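Local coordinates for predicted ATPase of the ABC class (Vibrio vulnificus, PDB 5D6A), which binds the ATP analogue AMP-PNP and is probably an ATPase of the ABC class, hydrolysing ATP in a role not yet established, at residues L206-R218 with P287-S299. Residues are numbered along the deposited sequence; the frame is centred on the assembly and turned at random.
Sequences LVSFVANGSILPR and PGDGREYIVTDGS. Unlike the reference sequence in segment 287-299: G288 (reference Ser). With ANP (phosphoaminophosphonic acid-adenylate ester), chain C.
S208-A211 and I294-T296 run antiparallel, their short axes 4.6 Å apart at 174°, with F209 and V295 as the hydrogen-bonded pair: F209 N donates to V295 O (2.8 Å) and V295 N returns to F209 O. D297 N to V207 O continues the ladder at one end; at the other, A211 N to Y293 O is weak. On one face of the sheet S208 OG and T296 OG1 share a hydrogen bond of 2.8 Å, OG of S208 set anti to the backbone N (chi1 -174°). V210 CG2 lies alongside I294 CG2 on that face, while CD1 of I294 reaches L216 CD2, the two side chains crossing at about a right angle. L216 also touches helix 271-280, which follows a probable Walker A P-loop and takes in its last residues. Within this chain the pair forms one margin of the four-stranded antiparallel sheet of the P-loop domain, I294-T296 outermost and strand 249-257 flanking 206-211 on its other side. Beyond the strands the chain reverses in a type II turn, A211 to S214, and I215 N bonds G290 O. A water joins S214 OG, G290 O and Y293 N. P217 rests its CG 3.5 Å from C5 of the AMP-PNP adenine. Bends at chi2 and chi3 fold R218 back over R291, guanidinium centres 3.5 Å apart and planes at 18°. D289 plausibly offsets the like charges: OD1 forms a salt bridge with R218 NH2 (2.9 Å), which also donates to D289 O in the guanidinium plane, and R291 grips the carboxylate side-on through NE and NH2. Q123 also bonds D289 OD1, and D224 pairs with R291 NH1.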
loop_
_atom_site.group_PDB
_atom_site.type_symbol
_atom_site.label_atom_id
_atom_site.label_comp_id
_atom_site.label_asym_id
_atom_site.label_seq_id
_atom_site.Cartn_x
_atom_site.Cartn_y
_atom_site.Cartn_z
ATOM N N LEU A 206 22.349 11.544 23.026
ATOM C CA LEU A 206 22.190 10.929 21.711
ATOM C C LEU A 206 20.751 10.498 21.470
ATOM O O LEU A 206 20.019 10.214 22.416
ATOM C CB LEU A 206 23.091 9.695 21.602
ATOM C CG LEU A 206 24.587 9.899 21.830
ATOM C CD1 LEU A 206 25.308 8.562 21.765
ATOM C CD2 LEU A 206 25.165 10.879 20.820
ATOM N N VAL A 207 20.353 10.456 20.200
ATOM C CA VAL A 207 19.008 10.000 19.819
ATOM C C VAL A 207 19.076 8.680 19.055
ATOM O O VAL A 207 18.055 8.025 18.858
ATOM C CB VAL A 207 18.237 11.040 18.978
ATOM C CG1 VAL A 207 18.003 12.292 19.796
ATOM C CG2 VAL A 207 18.966 11.371 17.683
ATOM N N SER A 208 20.280 8.304 18.626
ATOM C CA SER A 208 20.485 7.054 17.899
ATOM C C SER A 208 21.968 6.682 17.903
ATOM O O SER A 208 22.834 7.544 18.063
ATOM C CB SER A 208 19.973 7.175 16.459
ATOM O OG SER A 208 20.037 5.928 15.787
ATOM N N PHE A 209 22.247 5.394 17.725
ATOM C CA PHE A 209 23.615 4.888 17.717
ATOM C C PHE A 209 23.788 3.743 16.720
ATOM O O PHE A 209 23.142 2.704 16.845
ATOM C CB PHE A 209 24.002 4.416 19.118
ATOM C CG PHE A 209 25.337 3.731 19.183
ATOM C CD1 PHE A 209 26.509 4.470 19.269
ATOM C CD2 PHE A 209 25.421 2.346 19.173
ATOM C CE1 PHE A 209 27.741 3.839 19.333
ATOM C CE2 PHE A 209 26.648 1.710 19.238
ATOM C CZ PHE A 209 27.811 2.457 19.318
ATOM N N VAL A 210 24.671 3.942 15.741
ATOM C CA VAL A 210 24.954 2.935 14.718
ATOM C C VAL A 210 26.354 2.374 14.944
ATOM O O VAL A 210 27.352 3.000 14.581
ATOM C CB VAL A 210 24.866 3.523 13.296
ATOM C CG1 VAL A 210 25.127 2.446 12.254
ATOM C CG2 VAL A 210 23.505 4.158 13.065
ATOM N N ALA A 211 26.421 1.190 15.541
ATOM C CA ALA A 211 27.694 0.541 15.837
ATOM C C ALA A 211 28.517 0.251 14.580
ATOM O O ALA A 211 27.963 -0.054 13.522
ATOM C CB ALA A 211 27.446 -0.752 16.602
ATOM N N ASN A 212 29.838 0.359 14.699
ATOM C CA ASN A 212 30.727 0.039 13.583
ATOM C C ASN A 212 30.677 -1.461 13.322
ATOM O O ASN A 212 30.698 -2.260 14.257
ATOM C CB ASN A 212 32.172 0.475 13.867
ATOM C CG ASN A 212 32.361 1.981 13.790
ATOM O OD1 ASN A 212 31.511 2.704 13.274
ATOM N ND2 ASN A 212 33.496 2.457 14.284
ATOM N N GLY A 213 30.609 -1.834 12.048
ATOM C CA GLY A 213 30.529 -3.237 11.660
ATOM C C GLY A 213 29.103 -3.653 11.344
ATOM O O GLY A 213 28.841 -4.823 11.054
ATOM N N SER A 214 28.176 -2.697 11.401
ATOM C CA SER A 214 26.777 -2.975 11.109
ATOM C C SER A 214 26.565 -3.115 9.609
ATOM O O SER A 214 27.291 -2.520 8.811
ATOM C CB SER A 214 25.876 -1.843 11.623
ATOM O OG SER A 214 25.947 -1.707 13.030
ATOM N N ILE A 215 25.570 -3.911 9.236
ATOM C CA ILE A 215 25.197 -4.093 7.842
ATOM C C ILE A 215 23.806 -3.481 7.706
ATOM O O ILE A 215 22.812 -4.054 8.156
ATOM C CB ILE A 215 25.223 -5.572 7.424
ATOM C CG1 ILE A 215 26.634 -6.135 7.612
ATOM C CG2 ILE A 215 24.802 -5.722 5.970
ATOM C CD1 ILE A 215 26.785 -7.582 7.195
ATOM N N LEU A 216 23.755 -2.301 7.093
ATOM C CA LEU A 216 22.512 -1.544 6.939
ATOM C C LEU A 216 21.604 -1.980 5.772
ATOM O O LEU A 216 20.411 -2.196 5.979
ATOM C CB LEU A 216 22.836 -0.050 6.812
ATOM C CG LEU A 216 23.768 0.528 7.885
ATOM C CD1 LEU A 216 24.013 2.009 7.646
ATOM C CD2 LEU A 216 23.215 0.296 9.278
ATOM N N PRO A 217 22.155 -2.120 4.549
ATOM C CA PRO A 217 21.297 -2.490 3.414
ATOM C C PRO A 217 20.694 -3.889 3.509
ATOM O O PRO A 217 21.341 -4.807 4.020
ATOM C CB PRO A 217 22.256 -2.426 2.223
ATOM C CG PRO A 217 23.580 -2.754 2.810
ATOM C CD PRO A 217 23.576 -2.089 4.159
ATOM N N ARG A 218 19.465 -4.036 3.007
ATOM C CA ARG A 218 18.772 -5.318 3.015
ATOM C C ARG A 218 19.011 -5.978 1.662
ATOM O O ARG A 218 19.524 -5.333 0.749
ATOM C CB ARG A 218 17.269 -5.138 3.267
ATOM C CG ARG A 218 16.901 -4.128 4.354
ATOM C CD ARG A 218 17.828 -4.166 5.564
ATOM N NE ARG A 218 17.853 -5.446 6.260
ATOM C CZ ARG A 218 18.751 -5.775 7.186
ATOM N NH1 ARG A 218 19.733 -4.938 7.511
ATOM N NH2 ARG A 218 18.690 -6.962 7.774
ATOM N N PRO A 287 20.293 -11.680 16.317
ATOM C CA PRO A 287 21.710 -11.736 15.967
ATOM C C PRO A 287 21.920 -12.054 14.488
ATOM O O PRO A 287 21.114 -12.766 13.886
ATOM C CB PRO A 287 22.246 -12.879 16.839
ATOM C CG PRO A 287 21.284 -12.993 17.967
ATOM C CD PRO A 287 19.954 -12.631 17.393
ATOM N N GLY A 288 22.990 -11.513 13.916
ATOM C CA GLY A 288 23.315 -11.733 12.508
ATOM C C GLY A 288 22.478 -10.906 11.547
ATOM O O GLY A 288 22.737 -10.899 10.342
ATOM N N ASP A 289 21.480 -10.200 12.083
ATOM C CA ASP A 289 20.595 -9.375 11.268
ATOM C C ASP A 289 21.323 -8.205 10.618
ATOM O O ASP A 289 20.908 -7.725 9.562
ATOM C CB ASP A 289 19.470 -8.810 12.127
ATOM C CG ASP A 289 18.572 -7.870 11.357
ATOM O OD1 ASP A 289 18.035 -8.275 10.306
ATOM O OD2 ASP A 289 18.392 -6.724 11.813
ATOM N N GLY A 290 22.387 -7.737 11.269
ATOM C CA GLY A 290 23.163 -6.607 10.772
ATOM C C GLY A 290 22.822 -5.310 11.488
ATOM O O GLY A 290 23.603 -4.359 11.457
ATOM N N ARG A 291 21.657 -5.272 12.137
ATOM C CA ARG A 291 21.202 -4.082 12.858
ATOM C C ARG A 291 21.056 -4.309 14.367
ATOM O O ARG A 291 20.677 -3.387 15.092
ATOM C CB ARG A 291 19.850 -3.637 12.292
ATOM C CG ARG A 291 19.886 -3.244 10.825
ATOM C CD ARG A 291 18.488 -3.123 10.237
ATOM N NE ARG A 291 17.815 -4.423 10.195
ATOM C CZ ARG A 291 16.605 -4.640 9.682
ATOM N NH1 ARG A 291 15.900 -3.648 9.147
ATOM N NH2 ARG A 291 16.101 -5.870 9.697
ATOM N N GLU A 292 21.368 -5.516 14.846
ATOM C CA GLU A 292 21.203 -5.828 16.278
ATOM C C GLU A 292 22.043 -4.972 17.241
ATOM O O GLU A 292 21.908 -5.103 18.454
ATOM C CB GLU A 292 21.417 -7.327 16.581
ATOM C CG GLU A 292 22.836 -7.879 16.435
ATOM C CD GLU A 292 23.276 -8.099 15.000
ATOM O OE1 GLU A 292 22.641 -7.554 14.069
ATOM O OE2 GLU A 292 24.270 -8.829 14.806
ATOM N N TYR A 293 22.922 -4.126 16.714
ATOM C CA TYR A 293 23.695 -3.233 17.574
ATOM C C TYR A 293 23.465 -1.778 17.183
ATOM O O TYR A 293 24.345 -0.926 17.333
ATOM C CB TYR A 293 25.176 -3.615 17.613
ATOM C CG TYR A 293 25.422 -4.852 18.443
ATOM C CD1 TYR A 293 25.448 -4.777 19.833
ATOM C CD2 TYR A 293 25.622 -6.095 17.849
ATOM C CE1 TYR A 293 25.666 -5.902 20.610
ATOM C CE2 TYR A 293 25.845 -7.229 18.617
ATOM C CZ TYR A 293 25.863 -7.126 19.998
ATOM O OH TYR A 293 26.084 -8.244 20.774
ATOM N N ILE A 294 22.257 -1.511 16.691
ATOM C CA ILE A 294 21.832 -0.168 16.335
ATOM C C ILE A 294 20.614 0.128 17.200
ATOM O O ILE A 294 19.671 -0.659 17.230
ATOM C CB ILE A 294 21.426 -0.037 14.853
ATOM C CG1 ILE A 294 22.531 -0.561 13.931
ATOM C CG2 ILE A 294 21.121 1.418 14.523
ATOM C CD1 ILE A 294 22.192 -0.468 12.456
ATOM N N VAL A 295 20.649 1.247 17.917
ATOM C CA VAL A 295 19.532 1.646 18.769
ATOM C C VAL A 295 19.104 3.074 18.447
ATOM O O VAL A 295 19.912 3.895 18.011
ATOM C CB VAL A 295 19.871 1.530 20.273
ATOM C CG1 VAL A 295 20.044 0.071 20.667
ATOM C CG2 VAL A 295 21.111 2.343 20.616
ATOM N N THR A 296 17.825 3.356 18.661
ATOM C CA THR A 296 17.268 4.671 18.395
ATOM C C THR A 296 16.173 4.982 19.410
ATOM O O THR A 296 15.556 4.083 19.974
ATOM C CB THR A 296 16.668 4.741 16.974
ATOM O OG1 THR A 296 17.667 4.395 16.008
ATOM C CG2 THR A 296 16.139 6.131 16.666
ATOM N N ASP A 297 15.962 6.270 19.650
ATOM C CA ASP A 297 14.923 6.724 20.550
ATOM C C ASP A 297 13.647 5.931 20.244
ATOM O O ASP A 297 13.181 5.915 19.106
ATOM C CB ASP A 297 14.708 8.223 20.335
ATOM C CG ASP A 297 13.666 8.810 21.252
ATOM O OD1 ASP A 297 12.826 8.063 21.803
ATOM O OD2 ASP A 297 13.685 10.041 21.404
ATOM N N GLY A 298 13.100 5.274 21.265
ATOM C CA GLY A 298 11.907 4.441 21.115
ATOM C C GLY A 298 10.674 5.142 20.574
ATOM O O GLY A 298 9.819 4.504 19.958
ATOM N N SER A 299 10.581 6.452 20.795
ATOM C CA SER A 299 9.428 7.237 20.345
ATOM C C SER A 299 9.606 7.884 18.966
ATOM O O SER A 299 8.702 8.569 18.486
ATOM C CB SER A 299 9.125 8.327 21.373
ATOM O OG SER A 299 10.237 9.192 21.532
HETATM P PG ANP C . 17.176 8.517 -0.821
HETATM O O1G ANP C . 17.237 8.724 0.672
HETATM O O2G ANP C . 15.795 8.167 -1.328
HETATM O O3G ANP C . 17.868 9.620 -1.584
HETATM P PB ANP C . 19.788 7.133 -1.635
HETATM O O1B ANP C . 20.594 7.842 -0.589
HETATM O O2B ANP C . 19.782 7.717 -3.029
HETATM N N3B ANP C . 18.117 7.062 -1.099
HETATM P PA ANP C . 19.658 4.359 -1.139
HETATM O O1A ANP C . 20.201 4.034 0.226
HETATM O O2A ANP C . 18.169 4.534 -1.309
HETATM O O3A ANP C . 20.414 5.653 -1.725
HETATM O "O5'" ANP C . 20.122 3.217 -2.164
HETATM C "C5'" ANP C . 21.488 2.840 -2.260
HETATM C "C4'" ANP C . 21.599 1.431 -2.826
HETATM O "O4'" ANP C . 22.858 0.878 -2.434
HETATM C "C3'" ANP C . 20.527 0.485 -2.305
HETATM O "O3'" ANP C . 20.128 -0.426 -3.338
HETATM C "C2'" ANP C . 21.191 -0.244 -1.158
HETATM O "O2'" ANP C . 20.726 -1.593 -1.045
HETATM C "C1'" ANP C . 22.680 -0.176 -1.486
HETATM N N9 ANP C . 23.501 0.089 -0.280
HETATM C C8 ANP C . 23.269 1.021 0.670
HETATM N N7 ANP C . 24.231 0.970 1.628
HETATM C C5 ANP C . 25.096 -0.003 1.290
HETATM C C6 ANP C . 26.334 -0.580 1.861
HETATM N N6 ANP C . 26.850 -0.107 3.017
HETATM N N1 ANP C . 26.931 -1.592 1.188
HETATM C C2 ANP C . 26.429 -2.075 0.031
HETATM N N3 ANP C . 25.305 -1.590 -0.536
HETATM C C4 ANP C . 24.610 -0.576 0.033
HETATM O O HOH W 1 24.385 -3.774 14.126
#